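Long-range contacts in AHL synthase (PDB 3P2H), which probably makes N-acyl-homoserine lactone quorum-sensing signals from fatty acyl-ACP and S-adenosyl-L-methionine, and here holds an inhibitor together with methylthioadenosine: residues A[20-28]-A[98-106]; A[121-132]-A[179-189]. The protein carries 3 engineered substitutions. All coordinates share one frame; numbering follows the deposited sequence.

Interaction 1 (A[20-28]-A[98-106]). With NOO (N-(3-oxocyclohex-1-en-1-yl)octanamide), chain C; MTA (5'-deoxy-5'-methylthioadenosine), chain B.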
loop_
_atom_site.group_PDB
_atom_site.type_symbol
_atom_site.label_atom_id
_atom_site.label_comp_id
_atom_site.label_asym_id
_atom_site.label_seq_id
_atom_site.Cartn_x
_atom_site.Cartn_y
_atom_site.Cartn_z
ATOM N N GLY A 20 -1.020 9.956 10.279
ATOM C CA GLY A 20 -0.288 11.012 9.608
ATOM C C GLY A 20 1.109 11.175 10.171
ATOM O O GLY A 20 2.051 11.460 9.436
ATOM N N SER A 21 1.238 10.995 11.481
ATOM C CA SER A 21 2.523 11.122 12.155
ATOM C C SER A 21 3.413 9.945 11.789
ATOM O O SER A 21 4.608 10.113 11.540
ATOM C CB SER A 21 2.325 11.164 13.673
ATOM O OG SER A 21 3.567 11.304 14.351
ATOM N N TYR A 22 2.835 8.748 11.760
ATOM C CA TYR A 22 3.613 7.570 11.415
ATOM C C TYR A 22 4.102 7.684 9.982
ATOM O O TYR A 22 5.240 7.340 9.680
ATOM C CB TYR A 22 2.787 6.299 11.562
ATOM C CG TYR A 22 3.559 5.064 11.163
ATOM C CD1 TYR A 22 4.596 4.574 11.963
ATOM C CD2 TYR A 22 3.274 4.397 9.976
ATOM C CE1 TYR A 22 5.322 3.447 11.584
ATOM C CE2 TYR A 22 3.995 3.275 9.591
ATOM C CZ TYR A 22 5.014 2.805 10.396
ATOM O OH TYR A 22 5.719 1.695 10.008
ATOM N N ARG A 23 3.241 8.170 9.093
ATOM C CA ARG A 23 3.638 8.323 7.702
ATOM C C ARG A 23 4.723 9.384 7.559
ATOM O O ARG A 23 5.638 9.232 6.753
ATOM C CB ARG A 23 2.419 8.652 6.830
ATOM C CG ARG A 23 1.642 7.400 6.434
ATOM C CD ARG A 23 0.331 7.707 5.729
ATOM N NE ARG A 23 0.485 8.588 4.580
ATOM C CZ ARG A 23 -0.502 8.884 3.745
ATOM N NH1 ARG A 23 -1.703 8.355 3.936
ATOM N NH2 ARG A 23 -0.299 9.717 2.735
ATOM N N TYR A 24 4.630 10.452 8.347
ATOM C CA TYR A 24 5.640 11.499 8.288
ATOM C C TYR A 24 7.003 10.915 8.652
ATOM O O TYR A 24 7.995 11.137 7.965
ATOM C CB TYR A 24 5.330 12.631 9.270
ATOM C CG TYR A 24 6.389 13.716 9.249
ATOM C CD1 TYR A 24 6.362 14.722 8.280
ATOM C CD2 TYR A 24 7.456 13.699 10.150
ATOM C CE1 TYR A 24 7.373 15.682 8.204
ATOM C CE2 TYR A 24 8.476 14.654 10.083
ATOM C CZ TYR A 24 8.426 15.643 9.103
ATOM O OH TYR A 24 9.431 16.577 9.000
ATOM N N ARG A 25 7.043 10.167 9.745
ATOM C CA ARG A 25 8.289 9.574 10.204
ATOM C C ARG A 25 8.910 8.595 9.208
ATOM O O ARG A 25 10.126 8.547 9.058
ATOM C CB ARG A 25 8.062 8.903 11.560
ATOM C CG ARG A 25 7.788 9.923 12.670
ATOM C CD ARG A 25 7.494 9.262 14.004
ATOM N NE ARG A 25 6.084 8.916 14.148
ATOM C CZ ARG A 25 5.655 7.811 14.749
ATOM N NH1 ARG A 25 6.535 6.957 15.252
ATOM N NH2 ARG A 25 4.353 7.558 14.850
ATOM N N VAL A 26 8.078 7.831 8.513
ATOM C CA VAL A 26 8.585 6.864 7.548
ATOM C C VAL A 26 8.956 7.471 6.192
ATOM O O VAL A 26 10.099 7.368 5.738
ATOM C CB VAL A 26 7.558 5.738 7.291
ATOM C CG1 VAL A 26 8.067 4.819 6.181
ATOM C CG2 VAL A 26 7.320 4.943 8.563
ATOM N N PHE A 27 7.986 8.114 5.551
ATOM C CA PHE A 27 8.202 8.680 4.232
ATOM C C PHE A 27 8.986 9.975 4.161
ATOM O O PHE A 27 9.660 10.229 3.167
ATOM C CB PHE A 27 6.850 8.820 3.534
ATOM C CG PHE A 27 6.110 7.523 3.446
ATOM C CD1 PHE A 27 6.478 6.565 2.508
ATOM C CD2 PHE A 27 5.119 7.213 4.364
ATOM C CE1 PHE A 27 5.868 5.316 2.496
ATOM C CE2 PHE A 27 4.508 5.961 4.358
ATOM C CZ PHE A 27 4.883 5.014 3.423
ATOM N N VAL A 28 8.914 10.792 5.201
ATOM C CA VAL A 28 9.658 12.041 5.188
ATOM C C VAL A 28 10.983 11.935 5.940
ATOM O O VAL A 28 12.035 12.279 5.396
ATOM C CB VAL A 28 8.816 13.190 5.767
ATOM C CG1 VAL A 28 9.652 14.465 5.844
ATOM C CG2 VAL A 28 7.595 13.414 4.892
ATOM N N TRP A 98 -7.241 -2.505 -7.695
ATOM C CA TRP A 98 -7.113 -1.485 -6.656
ATOM C C TRP A 98 -5.631 -1.147 -6.537
ATOM O O TRP A 98 -4.783 -1.998 -6.792
ATOM C CB TRP A 98 -7.622 -2.008 -5.304
ATOM C CG TRP A 98 -9.104 -1.866 -5.101
ATOM C CD1 TRP A 98 -10.094 -2.407 -5.868
ATOM C CD2 TRP A 98 -9.760 -1.118 -4.069
ATOM N NE1 TRP A 98 -11.328 -2.040 -5.379
ATOM C CE2 TRP A 98 -11.150 -1.247 -4.277
ATOM C CE3 TRP A 98 -9.308 -0.347 -2.990
ATOM C CZ2 TRP A 98 -12.093 -0.634 -3.448
ATOM C CZ3 TRP A 98 -10.247 0.266 -2.163
ATOM C CH2 TRP A 98 -11.622 0.118 -2.399
ATOM N N GLU A 99 -5.322 0.089 -6.162
ATOM C CA GLU A 99 -3.934 0.500 -6.014
ATOM C C GLU A 99 -3.474 0.473 -4.566
ATOM O O GLU A 99 -4.146 1.001 -3.676
ATOM C CB GLU A 99 -3.701 1.915 -6.551
ATOM C CG GLU A 99 -2.260 2.370 -6.332
ATOM C CD GLU A 99 -2.065 3.861 -6.491
ATOM O OE1 GLU A 99 -2.753 4.620 -5.785
ATOM O OE2 GLU A 99 -1.220 4.273 -7.310
ATOM N N LEU A 100 -2.315 -0.133 -4.343
ATOM C CA LEU A 100 -1.728 -0.210 -3.014
ATOM C C LEU A 100 -0.606 0.820 -2.972
ATOM O O LEU A 100 0.287 0.791 -3.813
ATOM C CB LEU A 100 -1.160 -1.611 -2.766
ATOM C CG LEU A 100 -0.464 -1.840 -1.420
ATOM C CD1 LEU A 100 -1.445 -1.590 -0.285
ATOM C CD2 LEU A 100 0.081 -3.264 -1.354
ATOM N N SER A 101 -0.667 1.742 -2.016
ATOM C CA SER A 101 0.368 2.765 -1.882
ATOM C C SER A 101 0.697 3.015 -0.410
ATOM O O SER A 101 0.083 2.424 0.473
ATOM C CB SER A 101 -0.075 4.075 -2.543
ATOM O OG SER A 101 -1.288 4.543 -1.989
ATOM N N ARG A 102 1.664 3.894 -0.158
ATOM C CA ARG A 102 2.086 4.217 1.199
ATOM C C ARG A 102 2.111 2.949 2.047
ATOM O O ARG A 102 1.474 2.866 3.097
ATOM C CB ARG A 102 1.144 5.257 1.819
ATOM C CG ARG A 102 1.202 6.642 1.167
ATOM C CD ARG A 102 2.595 7.267 1.271
ATOM N NE ARG A 102 2.589 8.701 0.977
ATOM C CZ ARG A 102 2.427 9.233 -0.234
ATOM N NH1 ARG A 102 2.433 10.551 -0.384
ATOM N NH2 ARG A 102 2.270 8.452 -1.299
ATOM N N PHE A 103 2.853 1.959 1.569
ATOM C CA PHE A 103 2.972 0.678 2.247
ATOM C C PHE A 103 4.294 0.625 3.003
ATOM O O PHE A 103 5.358 0.795 2.415
ATOM C CB PHE A 103 2.919 -0.461 1.225
ATOM C CG PHE A 103 2.923 -1.831 1.835
ATOM C CD1 PHE A 103 1.760 -2.378 2.357
ATOM C CD2 PHE A 103 4.096 -2.584 1.879
ATOM C CE1 PHE A 103 1.760 -3.653 2.911
ATOM C CE2 PHE A 103 4.105 -3.866 2.434
ATOM C CZ PHE A 103 2.933 -4.400 2.950
ATOM N N ALA A 104 4.219 0.382 4.306
ATOM C CA ALA A 104 5.416 0.315 5.133
ATOM C C ALA A 104 5.187 -0.526 6.385
ATOM O O ALA A 104 4.060 -0.642 6.877
ATOM C CB ALA A 104 5.842 1.722 5.530
ATOM N N ALA A 105 6.269 -1.100 6.899
ATOM C CA ALA A 105 6.220 -1.916 8.103
ATOM C C ALA A 105 7.474 -1.646 8.937
ATOM O O ALA A 105 8.586 -1.626 8.409
ATOM C CB ALA A 105 6.141 -3.383 7.738
ATOM N N THR A 106 7.279 -1.423 10.232
ATOM C CA THR A 106 8.373 -1.160 11.165
ATOM C C THR A 106 8.619 -2.399 12.031
ATOM O O THR A 106 9.370 -3.296 11.651
ATOM C CB THR A 106 8.043 0.015 12.110
ATOM O OG1 THR A 106 7.843 1.208 11.346
ATOM C CG2 THR A 106 9.184 0.235 13.099
HETATM C C1 NOO C . 9.382 0.510 1.758
HETATM O O1 NOO C . 10.356 -0.231 1.671
HETATM C C2 NOO C . 8.230 0.463 0.762
HETATM C C3 NOO C . 7.471 1.598 0.446
HETATM C C4 NOO C . 7.695 2.862 1.301
HETATM C C5 NOO C . 8.142 2.582 2.791
HETATM C C6 NOO C . 9.322 1.568 2.904
HETATM N N7 NOO C . 6.494 1.688 -0.634
HETATM C C8 NOO C . 5.184 2.221 -0.762
HETATM O O8 NOO C . 4.862 3.361 -0.444
HETATM C C9 NOO C . 4.055 1.340 -1.341
HETATM C C10 NOO C . 4.393 0.001 -2.045
HETATM C C11 NOO C . 3.308 -0.316 -3.110
HETATM C C12 NOO C . 2.956 -1.812 -3.174
HETATM C C13 NOO C . 1.970 -2.102 -4.327
HETATM C C14 NOO C . 2.185 -3.509 -4.916
HETATM C C15 NOO C . 1.068 -3.889 -5.893
HETATM C CS MTA B . 6.180 6.112 -4.627
HETATM S "S5'" MTA B . 7.828 6.361 -5.352
HETATM C "C5'" MTA B . 8.505 7.636 -4.246
HETATM C "C4'" MTA B . 8.360 9.044 -4.827
HETATM O "O4'" MTA B . 6.938 9.314 -4.983
HETATM C "C2'" MTA B . 7.677 10.877 -3.409
HETATM O "O2'" MTA B . 7.938 12.229 -3.018
HETATM C "C3'" MTA B . 8.945 10.056 -3.831
HETATM O "O3'" MTA B . 9.863 10.915 -4.520
HETATM C "C1'" MTA B . 6.759 10.711 -4.633
HETATM N N9 MTA B . 5.335 10.933 -4.306
HETATM C C8 MTA B . 4.569 10.238 -3.401
HETATM N N7 MTA B . 3.354 10.695 -3.366
HETATM C C5 MTA B . 3.249 11.720 -4.251
HETATM C C6 MTA B . 2.196 12.604 -4.662
HETATM N N6 MTA B . 0.938 12.491 -4.098
HETATM N N1 MTA B . 2.459 13.555 -5.618
HETATM C C2 MTA B . 3.693 13.685 -6.188
HETATM N N3 MTA B . 4.703 12.849 -5.803
HETATM C C4 MTA B . 4.536 11.883 -4.870
#
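Phe27 and Arg102 meet ring to aliphatic chain at the junction between helix 13-30 and the corner of strand 97-105. The CD methylene of Arg102 stands over the middle of the Phe27 ring, 3.8 Å from its centroid and only 7° off the normal, a CH-pi contact; CG1 of Val26 lies over the opposite face. The arginine's chain folds at chi2 (-61°), which lays CD on the ring and carries the guanidinium farther out above the same face, too far for more than a weak cation-pi attraction. There Arg102 NH1 and NH2 both point at N7 of methylthioadenosine, at 3.1 and 3.2 Å, through two weak, bent bonds. One rim of Phe27 faces the inhibitor, with CE1 3.3 Å from its C4.

Arg23 crosses Arg102 at about a right angle and receives CG of Arg102 over one face of its guanidinium. Although Arg23 NH2 comes within 3.5 Å of Arg102 NE, Glu43 takes a salt bridge from each arginine, while Asp48 and Asp45 bind Arg23 and Arg102 respectively.

Val26 CG1 touches Ala104 CB at 3.9 Å, and that methyl also meets the inhibitor ring. Tyr22, its CG trans to the backbone N (chi1 178°), swings out from the helix to the strand's far end, passing Thr106 in the opposite direction; its OH makes a short 2.6 Å hydrogen bond with Thr106 OG1, close to the plane of the ring.

At Arg102 the chain turns between two strand pieces, and Phe103 N gives a weak hydrogen bond to inhibitor O8, so this part of the autoinducer synthase fold (acetyltransferase clan) walls both ligand pockets. Arg102 serves two purposes there: methylenes seat it on the helix, and Glu43 and Asp45 fix its guanidinium beside N7.

Interaction 2 (A[121-132]-A[179-189])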
loop_
_atom_site.group_PDB
_atom_site.type_symbol
_atom_site.label_atom_id
_atom_site.label_comp_id
_atom_site.label_asym_id
_atom_site.label_seq_id
_atom_site.Cartn_x
_atom_site.Cartn_y
_atom_site.Cartn_z
ATOM N N ARG A 121 4.515 -9.267 5.825
ATOM C CA ARG A 121 3.474 -10.252 5.554
ATOM C C ARG A 121 2.085 -9.941 6.112
ATOM O O ARG A 121 1.113 -9.914 5.358
ATOM C CB ARG A 121 3.916 -11.642 6.016
ATOM C CG ARG A 121 3.160 -12.756 5.302
ATOM C CD ARG A 121 3.708 -14.133 5.642
ATOM N NE ARG A 121 3.108 -14.655 6.859
ATOM C CZ ARG A 121 2.036 -15.444 6.889
ATOM N NH1 ARG A 121 1.438 -15.819 5.763
ATOM N NH2 ARG A 121 1.543 -15.840 8.050
ATOM N N PRO A 122 1.967 -9.707 7.429
ATOM C CA PRO A 122 0.643 -9.409 7.990
ATOM C C PRO A 122 0.008 -8.153 7.391
ATOM O O PRO A 122 -1.201 -8.111 7.157
ATOM C CB PRO A 122 0.915 -9.290 9.491
ATOM C CG PRO A 122 2.359 -8.841 9.549
ATOM C CD PRO A 122 3.009 -9.666 8.472
ATOM N N MET A 123 0.830 -7.141 7.128
ATOM C CA MET A 123 0.333 -5.906 6.537
ATOM C C MET A 123 -0.221 -6.190 5.142
ATOM O O MET A 123 -1.285 -5.706 4.774
ATOM C CB MET A 123 1.451 -4.862 6.456
ATOM C CG MET A 123 1.792 -4.196 7.781
ATOM S SD MET A 123 0.378 -3.341 8.533
ATOM C CE MET A 123 -0.127 -2.282 7.185
ATOM N N LEU A 124 0.509 -6.984 4.369
ATOM C CA LEU A 124 0.076 -7.326 3.024
ATOM C C LEU A 124 -1.194 -8.171 3.064
ATOM O O LEU A 124 -2.129 -7.939 2.292
ATOM C CB LEU A 124 1.181 -8.089 2.291
ATOM C CG LEU A 124 0.957 -8.364 0.800
ATOM C CD1 LEU A 124 0.677 -7.059 0.057
ATOM C CD2 LEU A 124 2.195 -9.045 0.230
ATOM N N ALA A 125 -1.229 -9.147 3.967
ATOM C CA ALA A 125 -2.393 -10.023 4.091
ATOM C C ALA A 125 -3.671 -9.230 4.335
ATOM O O ALA A 125 -4.705 -9.502 3.728
ATOM C CB ALA A 125 -2.178 -11.017 5.217
ATOM N N ALA A 126 -3.593 -8.249 5.230
ATOM C CA ALA A 126 -4.747 -7.414 5.558
ATOM C C ALA A 126 -5.204 -6.637 4.330
ATOM O O ALA A 126 -6.390 -6.595 4.016
ATOM C CB ALA A 126 -4.391 -6.448 6.688
ATOM N N ALA A 127 -4.253 -6.020 3.637
ATOM C CA ALA A 127 -4.559 -5.251 2.438
ATOM C C ALA A 127 -5.228 -6.133 1.388
ATOM O O ALA A 127 -6.293 -5.798 0.867
ATOM C CB ALA A 127 -3.281 -4.644 1.872
ATOM N N VAL A 128 -4.602 -7.262 1.076
ATOM C CA VAL A 128 -5.161 -8.174 0.082
ATOM C C VAL A 128 -6.577 -8.611 0.445
ATOM O O VAL A 128 -7.491 -8.515 -0.369
ATOM C CB VAL A 128 -4.268 -9.424 -0.085
ATOM C CG1 VAL A 128 -4.971 -10.466 -0.958
ATOM C CG2 VAL A 128 -2.934 -9.016 -0.718
ATOM N N GLU A 129 -6.746 -9.079 1.675
ATOM C CA GLU A 129 -8.037 -9.536 2.171
ATOM C C GLU A 129 -9.100 -8.462 1.958
ATOM O O GLU A 129 -10.166 -8.726 1.392
ATOM C CB GLU A 129 -7.915 -9.856 3.658
ATOM C CG GLU A 129 -9.060 -10.650 4.235
ATOM C CD GLU A 129 -8.766 -11.094 5.649
ATOM O OE1 GLU A 129 -9.052 -12.269 5.970
ATOM O OE2 GLU A 129 -8.250 -10.268 6.443
ATOM N N CYS A 130 -8.799 -7.248 2.405
ATOM C CA CYS A 130 -9.728 -6.135 2.258
ATOM C C CYS A 130 -10.078 -5.869 0.793
ATOM O O CYS A 130 -11.252 -5.834 0.422
ATOM C CB CYS A 130 -9.131 -4.870 2.874
ATOM S SG CYS A 130 -10.106 -3.384 2.535
ATOM N N ALA A 131 -9.056 -5.697 -0.039
ATOM C CA ALA A 131 -9.260 -5.423 -1.458
ATOM C C ALA A 131 -10.086 -6.508 -2.131
ATOM O O ALA A 131 -10.964 -6.215 -2.945
ATOM C CB ALA A 131 -7.912 -5.284 -2.161
ATOM N N ALA A 132 -9.799 -7.760 -1.794
ATOM C CA ALA A 132 -10.516 -8.885 -2.377
ATOM C C ALA A 132 -11.997 -8.815 -2.014
ATOM O O ALA A 132 -12.862 -8.972 -2.878
ATOM C CB ALA A 132 -9.911 -10.196 -1.894
ATOM N N ILE A 179 -4.473 -11.485 -7.076
ATOM C CA ILE A 179 -5.170 -12.063 -5.938
ATOM C C ILE A 179 -5.707 -13.418 -6.399
ATOM O O ILE A 179 -6.902 -13.594 -6.628
ATOM C CB ILE A 179 -6.322 -11.149 -5.458
ATOM C CG1 ILE A 179 -5.755 -9.781 -5.059
ATOM C CG2 ILE A 179 -7.031 -11.787 -4.261
ATOM C CD1 ILE A 179 -6.802 -8.747 -4.639
ATOM N N ASP A 180 -4.793 -14.371 -6.556
ATOM C CA ASP A 180 -5.148 -15.707 -6.998
ATOM C C ASP A 180 -4.868 -16.728 -5.896
ATOM O O ASP A 180 -4.497 -16.364 -4.777
ATOM C CB ASP A 180 -4.364 -16.067 -8.270
ATOM C CG ASP A 180 -2.856 -15.945 -8.091
ATOM O OD1 ASP A 180 -2.379 -15.852 -6.938
ATOM O OD2 ASP A 180 -2.142 -15.959 -9.116
ATOM N N ALA A 181 -5.037 -18.008 -6.219
ATOM C CA ALA A 181 -4.817 -19.074 -5.247
ATOM C C ALA A 181 -3.445 -18.986 -4.576
ATOM O O ALA A 181 -3.331 -19.149 -3.364
ATOM C CB ALA A 181 -4.990 -20.438 -5.921
ATOM N N GLN A 182 -2.409 -18.720 -5.364
ATOM C CA GLN A 182 -1.051 -18.620 -4.842
ATOM C C GLN A 182 -0.904 -17.506 -3.809
ATOM O O GLN A 182 -0.380 -17.720 -2.716
ATOM C CB GLN A 182 -0.061 -18.362 -5.980
ATOM C CG GLN A 182 1.394 -18.417 -5.535
ATOM C CD GLN A 182 2.362 -17.999 -6.632
ATOM O OE1 GLN A 182 2.256 -18.444 -7.772
ATOM N NE2 GLN A 182 3.311 -17.146 -6.285
ATOM N N THR A 183 -1.345 -16.309 -4.179
ATOM C CA THR A 183 -1.261 -15.151 -3.298
ATOM C C THR A 183 -2.056 -15.371 -2.017
ATOM O O THR A 183 -1.565 -15.105 -0.922
ATOM C CB THR A 183 -1.777 -13.883 -4.007
ATOM O OG1 THR A 183 -0.833 -13.481 -5.010
ATOM C CG2 THR A 183 -1.975 -12.742 -2.995
ATOM N N LEU A 184 -3.282 -15.859 -2.158
ATOM C CA LEU A 184 -4.130 -16.112 -1.000
ATOM C C LEU A 184 -3.487 -17.144 -0.069
ATOM O O LEU A 184 -3.403 -16.934 1.140
ATOM C CB LEU A 184 -5.513 -16.595 -1.458
ATOM C CG LEU A 184 -6.355 -15.597 -2.269
ATOM C CD1 LEU A 184 -7.620 -16.264 -2.788
ATOM C CD2 LEU A 184 -6.704 -14.398 -1.397
ATOM N N ALA A 185 -3.025 -18.257 -0.633
ATOM C CA ALA A 185 -2.395 -19.301 0.170
ATOM C C ALA A 185 -1.151 -18.779 0.875
ATOM O O ALA A 185 -0.941 -19.045 2.054
ATOM C CB ALA A 185 -2.034 -20.494 -0.708
ATOM N N ALA A 186 -0.322 -18.032 0.153
ATOM C CA ALA A 186 0.901 -17.488 0.733
ATOM C C ALA A 186 0.621 -16.556 1.913
ATOM O O ALA A 186 1.460 -16.402 2.801
ATOM C CB ALA A 186 1.691 -16.747 -0.330
ATOM N N LEU A 187 -0.558 -15.941 1.915
ATOM C CA LEU A 187 -0.936 -15.006 2.971
ATOM C C LEU A 187 -1.873 -15.619 4.010
ATOM O O LEU A 187 -2.328 -14.926 4.913
ATOM C CB LEU A 187 -1.596 -13.769 2.353
ATOM C CG LEU A 187 -0.703 -12.982 1.387
ATOM C CD1 LEU A 187 -1.516 -11.938 0.637
ATOM C CD2 LEU A 187 0.430 -12.343 2.165
ATOM N N ASP A 188 -2.159 -16.912 3.871
ATOM C CA ASP A 188 -3.041 -17.616 4.799
ATOM C C ASP A 188 -4.452 -17.055 4.818
ATOM O O ASP A 188 -5.084 -16.970 5.869
ATOM C CB ASP A 188 -2.458 -17.577 6.212
ATOM C CG ASP A 188 -1.357 -18.591 6.406
ATOM O OD1 ASP A 188 -0.580 -18.458 7.373
ATOM O OD2 ASP A 188 -1.275 -19.533 5.588
ATOM N N LEU A 189 -4.946 -16.679 3.647
ATOM C CA LEU A 189 -6.285 -16.128 3.529
ATOM C C LEU A 189 -7.263 -17.156 2.961
ATOM O O LEU A 189 -6.862 -18.164 2.366
ATOM C CB LEU A 189 -6.256 -14.892 2.634
ATOM C CG LEU A 189 -5.314 -13.784 3.113
ATOM C CD1 LEU A 189 -5.238 -12.682 2.065
ATOM C CD2 LEU A 189 -5.798 -13.247 4.451
#
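Val128 and Leu187 form the apolar centre, crossing at about a right angle with Val128 CG2 3.5 Å from Leu187 CD1. The other valine branch, CG1, is trans to the backbone N (chi1 171°) and is turned toward Leu189, whose CD1 lies 3.8 Å away; Ile179 and Leu184 approach this same methyl group more loosely. Ala125 presents a small surface beside them, its CB 4.0 Å from Leu187 CB.

Toward the helix C terminus, Ile179 CG2 rests on Ala132 CB at 4.1 Å. On another flank Leu189, through CD2, crosses the side chain of Glu129 obliquely; the Glu129 carboxylate is paired with Arg133.

Helix 181-186 is held at both ends: Asp180 OD1 caps its start with a nearly straight bond to Thr183 N, and a Schellman motif, with positive phi at Asp188, ends the helix and brings Leu189 back toward the long helix, beside the branch ends of Leu187.

At the polar edge, Arg121 bends at chi3 (86°) and brings NH1 within 3.0 Å of Ala186 O, in a weak bond. Its NH2 makes a long salt bridge with a weak hydrogen bond, 3.4 Å, to Asp188 OD1, the guanidinium and carboxylate planes almost perpendicular. Adhesion therefore comes from aliphatic side chains, chiefly Val128, Leu187, Leu189 and Ile179, which pack the short C-terminal helix and its following turn on helix 120-133, itself set against strand 97-105; the arginine adds modest polar ties.

From the N terminus, helix 13-30 comes first; interaction 1 closes the loop from it to strand 97-105, enclosing strands 53-58 and 64-72 and helix 78-81. The chain then enters helix 120-133, and interaction 2 closes a second loop, through strands 138-144 to 170-178, when helix 181-186 folds back. The two loops follow in series, neither crossing nor nesting, and their centres lie 19 Å apart on opposite sides of the chain's centre. They nevertheless meet: Phe103 packs on Met123 and Leu124, and Leu100 on Leu124 and Ala127. Strand 97-105 thus connects the ligand-facing N-terminal helix to helix 120-133 and, through it, to the C-terminal helix 181-186.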